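Side-chain contacts in putative decarboxylase involved in desferrioxamine biosynthesis (Erwinia amylovora, PDB 5O5C), which probably decarboxylates lysine with the help of pyridoxal 5'-phosphate, as a step in desferrioxamine siderophore biosynthesis: residues 234-239 with 250-255; 416-421 with 496-501. One frame throughout, in Å; residues are numbered along the deposited sequence.

Contact 1 (234-239 with 250-255)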
loop_
_atom_site.group_PDB
_atom_site.type_symbol
_atom_site.label_atom_id
_atom_site.label_comp_id
_atom_site.label_asym_id
_atom_site.label_seq_id
_atom_site.Cartn_x
_atom_site.Cartn_y
_atom_site.Cartn_z
ATOM N N ILE B 234 17.512 -19.637 6.572
ATOM C CA ILE B 234 18.909 -20.075 6.461
ATOM C C ILE B 234 19.588 -19.301 5.289
ATOM O O ILE B 234 19.226 -19.488 4.114
ATOM C CB ILE B 234 19.023 -21.613 6.294
ATOM C CG1 ILE B 234 18.409 -22.320 7.523
ATOM C CG2 ILE B 234 20.470 -22.032 6.217
ATOM C CD1 ILE B 234 18.162 -23.804 7.363
ATOM N N PRO B 235 20.521 -18.388 5.617
ATOM C CA PRO B 235 21.273 -17.656 4.592
ATOM C C PRO B 235 22.286 -18.559 3.900
ATOM O O PRO B 235 23.023 -19.269 4.572
ATOM C CB PRO B 235 21.990 -16.528 5.373
ATOM C CG PRO B 235 21.341 -16.502 6.712
ATOM C CD PRO B 235 20.742 -17.841 6.962
ATOM N N VAL B 236 22.310 -18.501 2.574
ATOM C CA VAL B 236 23.116 -19.339 1.735
ATOM C C VAL B 236 24.190 -18.489 1.064
ATOM O O VAL B 236 23.907 -17.409 0.510
ATOM C CB VAL B 236 22.221 -19.982 0.648
ATOM C CG1 VAL B 236 23.023 -20.905 -0.258
ATOM C CG2 VAL B 236 21.030 -20.704 1.309
ATOM N N ASP B 237 25.420 -18.998 1.075
ATOM C CA ASP B 237 26.573 -18.244 0.587
ATOM C C ASP B 237 26.354 -17.917 -0.868
ATOM O O ASP B 237 25.575 -18.557 -1.553
ATOM C CB ASP B 237 27.872 -19.059 0.772
ATOM C CG ASP B 237 29.125 -18.222 0.656
ATOM O OD1 ASP B 237 29.051 -16.971 0.574
ATOM O OD2 ASP B 237 30.219 -18.821 0.669
ATOM N N TYR B 238 27.005 -16.876 -1.318
ATOM C CA TYR B 238 26.979 -16.489 -2.721
ATOM C C TYR B 238 28.296 -16.819 -3.438
ATOM O O TYR B 238 29.329 -17.006 -2.795
ATOM C CB TYR B 238 26.640 -15.018 -2.866
ATOM C CG TYR B 238 27.445 -14.110 -1.984
ATOM C CD1 TYR B 238 27.034 -13.856 -0.692
ATOM C CD2 TYR B 238 28.637 -13.519 -2.423
ATOM C CE1 TYR B 238 27.745 -13.038 0.123
ATOM C CE2 TYR B 238 29.363 -12.696 -1.590
ATOM C CZ TYR B 238 28.900 -12.474 -0.305
ATOM O OH TYR B 238 29.534 -11.646 0.584
ATOM N N ASP B 239 28.200 -16.921 -4.763
ATOM C CA ASP B 239 29.296 -16.990 -5.744
ATOM C C ASP B 239 30.273 -15.862 -5.696
ATOM O O ASP B 239 29.999 -14.838 -5.150
ATOM C CB ASP B 239 28.721 -16.874 -7.213
ATOM C CG ASP B 239 28.187 -18.143 -7.738
ATOM O OD1 ASP B 239 28.319 -19.151 -7.033
ATOM O OD2 ASP B 239 27.640 -18.133 -8.859
ATOM N N LYS B 250 22.498 -26.917 -1.501
ATOM C CA LYS B 250 22.428 -28.393 -1.343
ATOM C C LYS B 250 22.931 -28.705 0.065
ATOM O O LYS B 250 22.191 -29.241 0.921
ATOM C CB LYS B 250 23.266 -29.071 -2.467
ATOM C CG LYS B 250 22.998 -30.548 -2.757
ATOM C CD LYS B 250 23.495 -30.967 -4.158
ATOM C CE LYS B 250 25.004 -30.746 -4.343
ATOM N NZ LYS B 250 25.540 -31.308 -5.623
ATOM N N GLN B 251 24.130 -28.224 0.358
ATOM C CA GLN B 251 24.741 -28.378 1.693
ATOM C C GLN B 251 23.862 -27.868 2.833
ATOM O O GLN B 251 23.751 -28.494 3.902
ATOM C CB GLN B 251 26.114 -27.677 1.728
ATOM C CG GLN B 251 27.161 -28.406 0.906
ATOM C CD GLN B 251 27.540 -29.753 1.516
ATOM O OE1 GLN B 251 27.007 -30.801 1.134
ATOM N NE2 GLN B 251 28.427 -29.722 2.490
ATOM N N GLU B 252 23.234 -26.722 2.625
ATOM C CA GLU B 252 22.324 -26.188 3.670
ATOM C C GLU B 252 21.093 -27.019 3.878
ATOM O O GLU B 252 20.671 -27.212 5.001
ATOM C CB GLU B 252 21.928 -24.743 3.405
ATOM C CG GLU B 252 22.595 -23.765 4.349
ATOM C CD GLU B 252 23.983 -23.409 3.951
ATOM O OE1 GLU B 252 24.336 -23.725 2.793
ATOM O OE2 GLU B 252 24.693 -22.778 4.771
ATOM N N VAL B 253 20.497 -27.491 2.790
ATOM C CA VAL B 253 19.309 -28.316 2.871
ATOM C C VAL B 253 19.606 -29.632 3.604
ATOM O O VAL B 253 18.781 -30.076 4.410
ATOM C CB VAL B 253 18.708 -28.574 1.474
ATOM C CG1 VAL B 253 17.650 -29.663 1.519
ATOM C CG2 VAL B 253 18.109 -27.289 0.905
ATOM N N GLN B 254 20.782 -30.221 3.322
ATOM C CA GLN B 254 21.239 -31.484 3.917
ATOM C C GLN B 254 21.647 -31.335 5.394
ATOM O O GLN B 254 21.361 -32.235 6.206
ATOM C CB GLN B 254 22.453 -32.052 3.154
ATOM C CG GLN B 254 22.284 -32.323 1.666
ATOM C CD GLN B 254 21.086 -33.180 1.339
ATOM O OE1 GLN B 254 20.945 -34.284 1.860
ATOM N NE2 GLN B 254 20.210 -32.676 0.465
ATOM N N ARG B 255 22.330 -30.240 5.742
ATOM C CA ARG B 255 22.615 -29.945 7.167
ATOM C C ARG B 255 21.333 -29.740 7.937
ATOM O O ARG B 255 21.212 -30.143 9.088
ATOM C CB ARG B 255 23.481 -28.702 7.356
ATOM C CG ARG B 255 24.962 -28.998 7.456
ATOM C CD ARG B 255 25.797 -27.731 7.289
ATOM N NE ARG B 255 27.112 -27.996 6.698
ATOM C CZ ARG B 255 28.045 -27.069 6.461
ATOM N NH1 ARG B 255 27.839 -25.784 6.763
ATOM N NH2 ARG B 255 29.205 -27.433 5.925
#

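Contact 2 (416-421 with 496-501)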
loop_
_atom_site.group_PDB
_atom_site.type_symbol
_atom_site.label_atom_id
_atom_site.label_comp_id
_atom_site.label_asym_id
_atom_site.label_seq_id
_atom_site.Cartn_x
_atom_site.Cartn_y
_atom_site.Cartn_z
ATOM N N GLN B 416 33.284 -0.258 -17.089
ATOM C CA GLN B 416 34.509 0.031 -17.796
ATOM C C GLN B 416 35.220 1.230 -17.196
ATOM O O GLN B 416 36.389 1.107 -16.853
ATOM C CB GLN B 416 34.292 0.195 -19.305
ATOM C CG GLN B 416 33.961 -1.112 -19.988
ATOM C CD GLN B 416 33.772 -0.974 -21.494
ATOM O OE1 GLN B 416 33.209 0.011 -21.987
ATOM N NE2 GLN B 416 34.249 -1.974 -22.237
ATOM N N LEU B 417 34.527 2.342 -16.997
ATOM C CA LEU B 417 35.165 3.576 -16.471
ATOM C C LEU B 417 35.669 3.481 -15.040
ATOM O O LEU B 417 36.650 4.149 -14.692
ATOM C CB LEU B 417 34.199 4.740 -16.479
ATOM C CG LEU B 417 33.603 5.242 -17.761
ATOM C CD1 LEU B 417 32.446 6.172 -17.423
ATOM C CD2 LEU B 417 34.673 5.916 -18.596
ATOM N N LEU B 418 34.947 2.728 -14.207
ATOM C CA LEU B 418 35.318 2.483 -12.826
ATOM C C LEU B 418 36.575 1.608 -12.740
ATOM O O LEU B 418 37.494 1.930 -11.963
ATOM C CB LEU B 418 34.167 1.825 -12.032
ATOM C CG LEU B 418 32.919 2.707 -11.793
ATOM C CD1 LEU B 418 31.829 1.888 -11.175
ATOM C CD2 LEU B 418 33.170 3.907 -10.925
ATOM N N ASN B 419 36.602 0.531 -13.535
ATOM C CA ASN B 419 37.697 -0.435 -13.530
ATOM C C ASN B 419 38.969 0.217 -14.054
ATOM O O ASN B 419 39.998 0.160 -13.422
ATOM C CB ASN B 419 37.327 -1.678 -14.365
ATOM C CG ASN B 419 38.241 -2.856 -14.106
ATOM O OD1 ASN B 419 38.613 -3.143 -12.951
ATOM N ND2 ASN B 419 38.603 -3.559 -15.170
ATOM N N ALA B 420 38.862 0.868 -15.205
ATOM C CA ALA B 420 39.902 1.746 -15.727
ATOM C C ALA B 420 40.616 2.605 -14.646
ATOM O O ALA B 420 41.835 2.791 -14.704
ATOM C CB ALA B 420 39.305 2.629 -16.816
ATOM N N HIS B 421 39.878 3.108 -13.656
ATOM C CA HIS B 421 40.488 3.958 -12.627
ATOM C C HIS B 421 41.337 3.186 -11.581
ATOM O O HIS B 421 40.791 2.338 -10.909
ATOM C CB HIS B 421 39.413 4.811 -11.947
ATOM C CG HIS B 421 39.939 6.079 -11.380
ATOM N ND1 HIS B 421 40.883 6.098 -10.381
ATOM C CD2 HIS B 421 39.642 7.374 -11.641
ATOM C CE1 HIS B 421 41.170 7.348 -10.070
ATOM N NE2 HIS B 421 40.431 8.142 -10.815
ATOM N N ASP B 496 31.615 12.464 -14.568
ATOM C CA ASP B 496 31.519 13.533 -13.572
ATOM C C ASP B 496 31.486 12.996 -12.140
ATOM O O ASP B 496 32.237 13.493 -11.252
ATOM C CB ASP B 496 30.276 14.414 -13.859
ATOM C CG ASP B 496 30.475 15.360 -15.038
ATOM O OD1 ASP B 496 31.595 15.463 -15.567
ATOM O OD2 ASP B 496 29.521 16.044 -15.440
ATOM N N VAL B 497 30.648 11.968 -11.921
ATOM C CA VAL B 497 30.309 11.497 -10.559
ATOM C C VAL B 497 31.522 10.724 -10.025
ATOM O O VAL B 497 31.969 10.934 -8.890
ATOM C CB VAL B 497 29.001 10.663 -10.518
ATOM C CG1 VAL B 497 28.626 10.270 -9.093
ATOM C CG2 VAL B 497 27.826 11.436 -11.093
ATOM N N ILE B 498 32.100 9.908 -10.876
ATOM C CA ILE B 498 33.378 9.286 -10.567
ATOM C C ILE B 498 34.404 10.310 -10.102
ATOM O O ILE B 498 35.092 10.033 -9.146
ATOM C CB ILE B 498 33.952 8.486 -11.730
ATOM C CG1 ILE B 498 33.024 7.319 -12.031
ATOM C CG2 ILE B 498 35.355 7.998 -11.376
ATOM C CD1 ILE B 498 33.388 6.547 -13.279
ATOM N N ALA B 499 34.478 11.483 -10.750
ATOM C CA ALA B 499 35.482 12.510 -10.402
ATOM C C ALA B 499 35.207 13.140 -9.049
ATOM O O ALA B 499 36.130 13.473 -8.281
ATOM C CB ALA B 499 35.538 13.591 -11.470
ATOM N N LEU B 500 33.918 13.331 -8.777
ATOM C CA LEU B 500 33.428 13.741 -7.473
ATOM C C LEU B 500 33.780 12.741 -6.368
ATOM O O LEU B 500 34.302 13.097 -5.318
ATOM C CB LEU B 500 31.908 13.914 -7.564
ATOM C CG LEU B 500 31.260 14.933 -6.662
ATOM C CD1 LEU B 500 31.882 16.301 -6.871
ATOM C CD2 LEU B 500 29.765 14.952 -6.967
ATOM N N ILE B 501 33.515 11.482 -6.626
ATOM C CA ILE B 501 33.907 10.429 -5.710
ATOM C C ILE B 501 35.411 10.486 -5.405
ATOM O O ILE B 501 35.789 10.486 -4.228
ATOM C CB ILE B 501 33.515 9.074 -6.267
ATOM C CG1 ILE B 501 31.987 8.899 -6.180
ATOM C CG2 ILE B 501 34.157 7.920 -5.532
ATOM C CD1 ILE B 501 31.523 7.809 -7.100
#

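Contact 1 (234-239 with 250-255)
Ile234 carries its CG1 branch beside the backbone N (chi1 -61°), and this leaves the CG2 methyl for Glu252. The glutamate chain bends at its second torsion (chi2 82°), which turns the carboxylate toward Pro235 and Val236. The two side chains meet through aliphatic carbon. Ile234 CG2 lies 3.3 Å from Glu252 CG, a short approach for two carbons, so this spot is tight and possibly strained. The same methyl is 4.2 Å from Glu252 CB. The pairing belongs to a beta-alpha-beta crossover in the large domain of a fold type I PLP enzyme. Strand 233-236 is the outermost strand of the mixed seven-stranded sheet within the chain. Helix 246-258 runs back nearly antiparallel to it, with the axes of 234-236 and 250-255 approaching to 9.3 Å. The helix also covers neighbouring strand 207-212, where Glu252 and Val253 both touch Phe210. No hydrogen bond joins the two segments. Glu252 OE2 stays 3.9 Å from Pro235 O. If the acid is ionised, both atoms are acceptors and their approach is probably slightly unfavourable. Val236 is buried, but its CG1 only grazes the carboxylate, 4.4 Å from Glu252 OE1. Its side chain also packs on Cys248 and Leu249, earlier in the same helix.

Contact 2 (416-421 with 496-501)
This is an apolar helix-to-helix contact in the C-terminal part of the chain, where helix 397-420 meets helix 491-510. Both helices pack against the four-stranded antiparallel sheet of the small domain, as in other fold type I PLP enzymes. Leu418 and Ile501 share Phe437 of strand 434-439, and Leu418 also reaches Ile424 and Val426. Within 496-501, Ile498 carries nearly all of the contact, and its backbone comes nearest at Leu418, with the two CA atoms 7.4 Å apart. Its CG1 stands beside the backbone N (chi1 -64°) and the chain then extends (chi2 173°). This sends CD1 out to the leucines and leaves CG2 for His421. Leu418 and Ile498 lie across one another at a slant. Leu418 CD2 touches Ile498 CD1 at 3.5 Å and Ile498 CG1 at 3.6 Å. On Leu417 it is the base of the side chain that takes part: CB is 3.8 Å from Ile498 CD1. Leu417 packs further on Ile494 and Glu495, one turn earlier in the second helix. No hydrogen bond crosses between the segments. His421, at the other end of the patch, makes the looser approach, with CD2 4.3 Å from Ile498 CG2. The backbone N of Ala423 is hydrogen-bonded to His421 ND1, which probably helps to fix the rotation of the imidazole.

In the fold
Contact 1 and contact 2 hold different elements, and their centres are 36 Å apart. Contact 1 closes within a short span of chain and joins a helix to the edge strand of the large mixed sheet. Contact 2 joins two helices that are far apart in sequence and lie beside the smaller antiparallel sheet. Both lie toward the outside of the chain, about 25 and 26 Å from its centre, and away from the cofactor site. The main pair of contact 1 is partly exposed, and its carboxylate lies near a backbone carbonyl and a valine methyl without bonding to either. In contact 2, Leu418 and Ile498 are buried hydrocarbon, while Leu417 and His421 are partly exposed.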